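Local coordinates for protein DJ-1 homolog D (Arabidopsis thaliana, PDB 4OGG) that belongs to the DJ-1/PfpI family and carries two copies of its alpha/beta domain in one chain, each with a chemically modified cysteine, at residues 273-278 with 374-379; 291-296 with 314-319; 328-331 with 337-340. One frame throughout, in Å; residues are numbered along the deposited sequence.

Contact 1 (273-278 with 374-379); sequences YDALVI and SQLMAL
Leu376 reaches out from helix 369-380 and lays its forked end over the side chains of Ala275 and Val277 on strand 275-278. This is helix-on-sheet packing in the alpha/beta sandwich of the second DJ-1/PfpI unit, where the strand runs inside a largely parallel sheet between strands 197-201 and 307-309. Ala275 points at the helix, and Val277, two residues on, lies on the same face but leaves at an angle, meeting the helix through CG2; Leu276 between them turns to the opposite face, against Val297 and Phe300 of helix 291-302. The two methyls of Leu376 divide the work. CD2 meets CG2 of Val277 at 3.9 Å, the closer of the two touches, and CD1 stands over the methyl of Ala275, a looser approach of 4.4 Å between Leu376 CD1 and Ala275 CB. With CG of Leu376 anti to its backbone N (chi1 171°), the branch extends from the helix toward the sheet and spans the gap, the backbones staying well apart: the CA atoms of Ala275 and Leu376 are 8.7 Å from each other. Leu218 touches both Leu376 and Val277, so helix 208-221 joins the same apolar cluster. The strand itself is held by backbone hydrogen bonds of Ala275 and Val277 with Leu199. On Val277, the methyl used is CG2, the branch beside the backbone N, while CG1 lies anti to that nitrogen.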
loop_
_atom_site.group_PDB
_atom_site.type_symbol
_atom_site.label_atom_id
_atom_site.label_comp_id
_atom_site.label_asym_id
_atom_site.label_seq_id
_atom_site.Cartn_x
_atom_site.Cartn_y
_atom_site.Cartn_z
ATOM N N TYR C 273 -14.789 -36.189 9.141
ATOM C CA TYR C 273 -14.798 -35.542 7.835
ATOM C C TYR C 273 -14.719 -36.533 6.685
ATOM O O TYR C 273 -14.155 -37.619 6.819
ATOM C CB TYR C 273 -13.639 -34.544 7.752
ATOM C CG TYR C 273 -13.802 -33.392 8.708
ATOM C CD1 TYR C 273 -14.649 -32.328 8.405
ATOM C CD2 TYR C 273 -13.163 -33.394 9.946
ATOM C CE1 TYR C 273 -14.857 -31.294 9.310
ATOM C CE2 TYR C 273 -13.366 -32.365 10.861
ATOM C CZ TYR C 273 -14.216 -31.320 10.536
ATOM O OH TYR C 273 -14.433 -30.308 11.438
ATOM N N ASP C 274 -15.293 -36.147 5.551
ATOM C CA ASP C 274 -15.301 -36.997 4.372
ATOM C C ASP C 274 -14.215 -36.599 3.383
ATOM O O ASP C 274 -13.871 -37.373 2.489
ATOM C CB ASP C 274 -16.668 -36.922 3.693
ATOM C CG ASP C 274 -17.796 -37.297 4.629
ATOM O OD1 ASP C 274 -17.833 -38.463 5.073
ATOM O OD2 ASP C 274 -18.642 -36.425 4.924
ATOM N N ALA C 275 -13.681 -35.390 3.536
ATOM C CA ALA C 275 -12.635 -34.909 2.638
ATOM C C ALA C 275 -11.789 -33.791 3.242
ATOM O O ALA C 275 -12.202 -33.108 4.179
ATOM C CB ALA C 275 -13.250 -34.437 1.323
ATOM N N LEU C 276 -10.597 -33.615 2.684
ATOM C CA LEU C 276 -9.667 -32.594 3.143
ATOM C C LEU C 276 -9.280 -31.691 1.982
ATOM O O LEU C 276 -9.034 -32.166 0.873
ATOM C CB LEU C 276 -8.407 -33.255 3.707
ATOM C CG LEU C 276 -7.339 -32.360 4.338
ATOM C CD1 LEU C 276 -7.870 -31.750 5.630
ATOM C CD2 LEU C 276 -6.089 -33.189 4.619
ATOM N N VAL C 277 -9.235 -30.389 2.231
ATOM C CA VAL C 277 -8.849 -29.440 1.195
ATOM C C VAL C 277 -7.715 -28.571 1.730
ATOM O O VAL C 277 -7.760 -28.105 2.874
ATOM C CB VAL C 277 -10.026 -28.536 0.779
ATOM C CG1 VAL C 277 -9.570 -27.572 -0.305
ATOM C CG2 VAL C 277 -11.189 -29.390 0.271
ATOM N N ILE C 278 -6.696 -28.358 0.904
ATOM C CA ILE C 278 -5.553 -27.555 1.315
ATOM C C ILE C 278 -5.299 -26.370 0.395
ATOM O O ILE C 278 -4.794 -26.534 -0.720
ATOM C CB ILE C 278 -4.261 -28.397 1.362
ATOM C CG1 ILE C 278 -4.463 -29.622 2.254
ATOM C CG2 ILE C 278 -3.108 -27.544 1.893
ATOM C CD1 ILE C 278 -3.246 -30.527 2.340
ATOM N N SER C 374 -14.544 -29.410 -9.392
ATOM C CA SER C 374 -15.245 -30.421 -10.184
ATOM C C SER C 374 -14.715 -31.830 -9.915
ATOM O O SER C 374 -15.488 -32.771 -9.719
ATOM C CB SER C 374 -15.115 -30.100 -11.678
ATOM O OG SER C 374 -15.808 -31.051 -12.470
ATOM N N GLN C 375 -13.395 -31.979 -9.906
ATOM C CA GLN C 375 -12.801 -33.288 -9.669
ATOM C C GLN C 375 -12.993 -33.752 -8.230
ATOM O O GLN C 375 -13.103 -34.948 -7.972
ATOM C CB GLN C 375 -11.321 -33.275 -10.061
ATOM C CG GLN C 375 -11.136 -32.984 -11.550
ATOM C CD GLN C 375 -9.701 -33.090 -12.028
ATOM O OE1 GLN C 375 -9.362 -32.591 -13.103
ATOM N NE2 GLN C 375 -8.854 -33.753 -11.247
ATOM N N LEU C 376 -13.039 -32.813 -7.289
ATOM C CA LEU C 376 -13.264 -33.184 -5.898
ATOM C C LEU C 376 -14.709 -33.668 -5.777
ATOM O O LEU C 376 -14.998 -34.630 -5.063
ATOM C CB LEU C 376 -13.032 -31.988 -4.972
ATOM C CG LEU C 376 -13.449 -32.184 -3.512
ATOM C CD1 LEU C 376 -12.772 -33.416 -2.926
ATOM C CD2 LEU C 376 -13.081 -30.940 -2.714
ATOM N N MET C 377 -15.612 -32.996 -6.486
ATOM C CA MET C 377 -17.024 -33.367 -6.479
ATOM C C MET C 377 -17.190 -34.796 -6.975
ATOM O O MET C 377 -17.945 -35.578 -6.398
ATOM C CB MET C 377 -17.826 -32.420 -7.375
ATOM C CG MET C 377 -18.007 -31.023 -6.803
ATOM S SD MET C 377 -18.735 -29.882 -7.998
ATOM C CE MET C 377 -20.408 -30.562 -8.143
ATOM N N ALA C 378 -16.484 -35.129 -8.052
ATOM C CA ALA C 378 -16.555 -36.466 -8.626
ATOM C C ALA C 378 -16.189 -37.525 -7.590
ATOM O O ALA C 378 -16.901 -38.517 -7.432
ATOM C CB ALA C 378 -15.626 -36.568 -9.828
ATOM N N LEU C 379 -15.082 -37.312 -6.881
ATOM C CA LEU C 379 -14.639 -38.260 -5.861
ATOM C C LEU C 379 -15.623 -38.373 -4.703
ATOM O O LEU C 379 -15.777 -39.444 -4.117
ATOM C CB LEU C 379 -13.260 -37.868 -5.317
ATOM C CG LEU C 379 -12.064 -38.073 -6.247
ATOM C CD1 LEU C 379 -10.783 -37.719 -5.510
ATOM C CD2 LEU C 379 -12.014 -39.518 -6.718
#

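Contact 2 (291-296 with 314-319); sequences EHVLNI and QQILAA
Leu294 of helix 291-302 lies against Ile316 and Ala319 of helix 314-320, and its neighbour Val293 against Ile316. Both helices belong to the layer on one side of the central sheet in the second DJ-1/PfpI alpha/beta sandwich, and the two short segments cross almost perpendicularly, at -87°, with their axes 9.5 Å apart. The near-perpendicular crossing confines the contact to four residues. The apolar touches centre on CD2 of Leu294, which lies between Ile316 and Ala319, resting against Ala319 CB at 3.9 Å and Ile316 CG2 at 4.2 Å. That CG2 methyl of Ile316 is shared with Val293, whose CG1 it faces at 3.9 Å, the two side chains lying about at right angles. CG2 of Ile316 stands opposite the backbone N across CA-CB, while CG1 takes the place beside that nitrogen (chi1 -62°). Contacts of carbon with backbone oxygen complete the interface: CB of Leu294 leaves at an angle to the partner helix, but the end of the side chain comes nearer, and Leu294 CD2 lies 3.7 Å from the carbonyl O of Ile316, a van der Waals touch. Leu287 of helix 283-287 and Val297 also lie against Ile316, enclosing it further. At the start of helix 291-302, Asn290 OD1 accepts a hydrogen bond from Val293 N. The other methyl of Leu294, CD1, grazes the carbonyl O of Ala319 at 4.1 Å.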
loop_
_atom_site.group_PDB
_atom_site.type_symbol
_atom_site.label_atom_id
_atom_site.label_comp_id
_atom_site.label_asym_id
_atom_site.label_seq_id
_atom_site.Cartn_x
_atom_site.Cartn_y
_atom_site.Cartn_z
ATOM N N GLU C 291 3.571 -30.970 13.138
ATOM C CA GLU C 291 3.357 -32.415 13.202
ATOM C C GLU C 291 1.883 -32.806 13.279
ATOM O O GLU C 291 1.475 -33.820 12.715
ATOM C CB GLU C 291 4.104 -33.009 14.401
ATOM C CG GLU C 291 5.617 -32.944 14.285
ATOM C CD GLU C 291 6.133 -33.638 13.038
ATOM O OE1 GLU C 291 5.791 -34.822 12.832
ATOM O OE2 GLU C 291 6.881 -33.001 12.266
ATOM N N HIS C 292 1.087 -32.006 13.980
ATOM C CA HIS C 292 -0.335 -32.295 14.109
ATOM C C HIS C 292 -1.020 -32.203 12.752
ATOM O O HIS C 292 -1.933 -32.972 12.453
ATOM C CB HIS C 292 -0.981 -31.322 15.098
ATOM C CG HIS C 292 -0.427 -31.421 16.487
ATOM N ND1 HIS C 292 -0.828 -30.589 17.510
ATOM C CD2 HIS C 292 0.498 -32.254 17.021
ATOM C CE1 HIS C 292 -0.173 -30.903 18.614
ATOM N NE2 HIS C 292 0.638 -31.910 18.344
ATOM N N VAL C 293 -0.569 -31.263 11.928
ATOM C CA VAL C 293 -1.134 -31.086 10.597
ATOM C C VAL C 293 -0.770 -32.279 9.722
ATOM O O VAL C 293 -1.604 -32.793 8.975
ATOM C CB VAL C 293 -0.601 -29.797 9.929
ATOM C CG1 VAL C 293 -1.014 -29.755 8.463
ATOM C CG2 VAL C 293 -1.135 -28.577 10.660
ATOM N N LEU C 294 0.481 -32.718 9.819
ATOM C CA LEU C 294 0.944 -33.851 9.034
ATOM C C LEU C 294 0.164 -35.112 9.396
ATOM O O LEU C 294 -0.144 -35.932 8.532
ATOM C CB LEU C 294 2.441 -34.074 9.265
ATOM C CG LEU C 294 3.356 -32.896 8.913
ATOM C CD1 LEU C 294 4.802 -33.276 9.179
ATOM C CD2 LEU C 294 3.168 -32.516 7.455
ATOM N N ASN C 295 -0.155 -35.256 10.679
ATOM C CA ASN C 295 -0.902 -36.415 11.163
ATOM C C ASN C 295 -2.285 -36.482 10.522
ATOM O O ASN C 295 -2.759 -37.559 10.156
ATOM C CB ASN C 295 -1.043 -36.353 12.688
ATOM C CG ASN C 295 0.254 -36.672 13.412
ATOM O OD1 ASN C 295 0.377 -36.439 14.616
ATOM N ND2 ASN C 295 1.222 -37.217 12.686
ATOM N N ILE C 296 -2.927 -35.326 10.384
ATOM C CA ILE C 296 -4.255 -35.250 9.780
ATOM C C ILE C 296 -4.193 -35.679 8.318
ATOM O O ILE C 296 -5.065 -36.400 7.835
ATOM C CB ILE C 296 -4.819 -33.816 9.870
ATOM C CG1 ILE C 296 -5.023 -33.436 11.339
ATOM C CG2 ILE C 296 -6.131 -33.718 9.102
ATOM C CD1 ILE C 296 -5.386 -31.987 11.556
ATOM N N GLN C 314 0.559 -28.513 -1.767
ATOM C CA GLN C 314 1.283 -29.769 -1.894
ATOM C C GLN C 314 2.547 -29.866 -1.031
ATOM O O GLN C 314 3.089 -30.955 -0.839
ATOM C CB GLN C 314 1.622 -30.022 -3.367
ATOM C CG GLN C 314 0.446 -30.543 -4.214
ATOM C CD GLN C 314 -0.546 -29.463 -4.649
ATOM O OE1 GLN C 314 -0.897 -29.374 -5.829
ATOM N NE2 GLN C 314 -1.010 -28.654 -3.706
ATOM N N GLN C 315 3.015 -28.735 -0.512
ATOM C CA GLN C 315 4.201 -28.739 0.340
ATOM C C GLN C 315 3.914 -29.544 1.603
ATOM O O GLN C 315 4.798 -30.200 2.149
ATOM C CB GLN C 315 4.597 -27.308 0.723
ATOM C CG GLN C 315 5.089 -26.465 -0.439
ATOM C CD GLN C 315 5.391 -25.035 -0.033
ATOM O OE1 GLN C 315 4.548 -24.356 0.548
ATOM N NE2 GLN C 315 6.596 -24.569 -0.346
ATOM N N ILE C 316 2.670 -29.487 2.065
ATOM C CA ILE C 316 2.269 -30.221 3.260
ATOM C C ILE C 316 2.237 -31.724 2.991
ATOM O O ILE C 316 2.681 -32.523 3.819
ATOM C CB ILE C 316 0.876 -29.761 3.745
ATOM C CG1 ILE C 316 0.926 -28.281 4.130
ATOM C CG2 ILE C 316 0.434 -30.602 4.935
ATOM C CD1 ILE C 316 -0.436 -27.682 4.436
ATOM N N LEU C 317 1.716 -32.104 1.829
ATOM C CA LEU C 317 1.636 -33.511 1.453
ATOM C C LEU C 317 3.040 -34.097 1.337
ATOM O O LEU C 317 3.300 -35.214 1.784
ATOM C CB LEU C 317 0.900 -33.663 0.120
ATOM C CG LEU C 317 -0.519 -33.088 0.051
ATOM C CD1 LEU C 317 -1.153 -33.473 -1.278
ATOM C CD2 LEU C 317 -1.355 -33.616 1.203
ATOM N N ALA C 318 3.940 -33.329 0.732
ATOM C CA ALA C 318 5.321 -33.755 0.559
ATOM C C ALA C 318 5.985 -33.965 1.917
ATOM O O ALA C 318 6.687 -34.955 2.130
ATOM C CB ALA C 318 6.088 -32.711 -0.246
ATOM N N ALA C 319 5.756 -33.032 2.836
ATOM C CA ALA C 319 6.340 -33.120 4.168
ATOM C C ALA C 319 5.762 -34.307 4.933
ATOM O O ALA C 319 6.431 -34.900 5.785
ATOM C CB ALA C 319 6.089 -31.824 4.936
#

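Contact 3 (328-331 with 337-340); sequences CTAY and NVVL
Val338, the residue with the most surface buried here, points from helix 335-340 at Cys328 and Ala330, and its two methyls take one partner each. CG1 meets the sulfur: Cys328 SG and Val338 CG1 are 3.5 Å apart, a snug contact for a thiol and a methyl. CG2 faces the methyl of Ala330, with Val338 CG2 and Ala330 CB 4.1 Å apart. CB of Cys328 leaves obliquely to the helix, and a first torsion that sets SG between the backbone N and the carbonyl carbon (chi1 69°) brings the sulfur to the valine. Ala330 turns its methyl to the helix, while Thr329 between them turns its side chain the other way, where OG1 hydrogen-bonds to the carbonyl O of Leu346. Trp345 of strand 344-345 touches both Val338 and Ala330, and Leu360 and Thr362 cover Cys328. Asn337 and Leu340 of the same helix pack on Ser144 and Ala147 of the second subunit, whereas Val338 is buried against its own chain. This is short-range packing of a helix on the extended chain that precedes it, following strand 327-328 within the second DJ-1/PfpI alpha/beta domain.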
loop_
_atom_site.group_PDB
_atom_site.type_symbol
_atom_site.label_atom_id
_atom_site.label_comp_id
_atom_site.label_asym_id
_atom_site.label_seq_id
_atom_site.Cartn_x
_atom_site.Cartn_y
_atom_site.Cartn_z
ATOM N N CYS C 328 0.773 -36.315 -9.220
ATOM C CA CYS C 328 0.127 -35.051 -8.895
ATOM C C CYS C 328 0.838 -33.847 -9.491
ATOM O O CYS C 328 1.977 -33.937 -9.956
ATOM C CB CYS C 328 0.049 -34.875 -7.374
ATOM S SG CYS C 328 1.659 -34.612 -6.562
ATOM N N THR C 329 0.143 -32.716 -9.482
ATOM C CA THR C 329 0.703 -31.475 -9.985
ATOM C C THR C 329 0.739 -30.510 -8.805
ATOM O O THR C 329 0.360 -30.869 -7.691
ATOM C CB THR C 329 -0.159 -30.875 -11.111
ATOM O OG1 THR C 329 0.545 -29.784 -11.721
ATOM C CG2 THR C 329 -1.489 -30.370 -10.564
ATOM N N ALA C 330 1.198 -29.292 -9.055
ATOM C CA ALA C 330 1.279 -28.267 -8.019
ATOM C C ALA C 330 1.782 -27.002 -8.690
ATOM O O ALA C 330 1.997 -26.986 -9.901
ATOM C CB ALA C 330 2.251 -28.698 -6.924
ATOM N N TYR C 331 1.960 -25.939 -7.917
ATOM C CA TYR C 331 2.477 -24.711 -8.496
ATOM C C TYR C 331 3.806 -25.125 -9.126
ATOM O O TYR C 331 4.552 -25.905 -8.537
ATOM C CB TYR C 331 2.714 -23.652 -7.415
ATOM C CG TYR C 331 3.075 -22.307 -8.000
ATOM C CD1 TYR C 331 2.147 -21.588 -8.756
ATOM C CD2 TYR C 331 4.357 -21.784 -7.862
ATOM C CE1 TYR C 331 2.489 -20.384 -9.365
ATOM C CE2 TYR C 331 4.714 -20.580 -8.468
ATOM C CZ TYR C 331 3.774 -19.888 -9.221
ATOM O OH TYR C 331 4.121 -18.712 -9.847
ATOM N N ASN C 337 9.392 -29.857 -4.497
ATOM C CA ASN C 337 8.842 -30.519 -3.320
ATOM C C ASN C 337 8.206 -31.864 -3.660
ATOM O O ASN C 337 8.432 -32.860 -2.968
ATOM C CB ASN C 337 7.803 -29.609 -2.663
ATOM C CG ASN C 337 8.392 -28.284 -2.223
ATOM O OD1 ASN C 337 8.980 -28.178 -1.146
ATOM N ND2 ASN C 337 8.254 -27.268 -3.065
ATOM N N VAL C 338 7.413 -31.890 -4.726
ATOM C CA VAL C 338 6.745 -33.118 -5.147
ATOM C C VAL C 338 7.746 -34.214 -5.495
ATOM O O VAL C 338 7.658 -35.331 -4.983
ATOM C CB VAL C 338 5.836 -32.870 -6.372
ATOM C CG1 VAL C 338 5.136 -34.164 -6.772
ATOM C CG2 VAL C 338 4.817 -31.792 -6.052
ATOM N N VAL C 339 8.694 -33.894 -6.371
ATOM C CA VAL C 339 9.705 -34.860 -6.785
ATOM C C VAL C 339 10.555 -35.304 -5.597
ATOM O O VAL C 339 10.866 -36.488 -5.455
ATOM C CB VAL C 339 10.623 -34.268 -7.876
ATOM C CG1 VAL C 339 11.687 -35.279 -8.268
ATOM C CG2 VAL C 339 9.794 -33.877 -9.093
ATOM N N LEU C 340 10.935 -34.357 -4.744
ATOM C CA LEU C 340 11.734 -34.689 -3.571
ATOM C C LEU C 340 10.934 -35.583 -2.632
ATOM O O LEU C 340 11.504 -36.289 -1.797
ATOM C CB LEU C 340 12.163 -33.419 -2.828
ATOM C CG LEU C 340 13.321 -32.619 -3.432
ATOM C CD1 LEU C 340 13.599 -31.395 -2.569
ATOM C CD2 LEU C 340 14.564 -33.502 -3.517
#

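All three contacts are buried and apolar, within the second DJ-1/PfpI unit. Contact 1, nearest the chain's centre, sets helix 369-380 on one face of strand 275-278; helix 291-302 of contact 2 covers the other face through Leu276. Contacts 2 and 3 lie farther out, both nested in sequence within the loop closed by contact 1, and only contact 3 borders another subunit. Contact 1 is purely aliphatic, contact 2 adds carbonyl oxygens, and contact 3 alone brings in a thiol. Ile278, on the strand of contact 1 but not touching its helix, meets contact 2, Ile278 CG2 lying 3.7 Å from Ile316 CD1. Contacts 2 and 3 meet where Ala318 CB packs on the carbonyl O of Asn337.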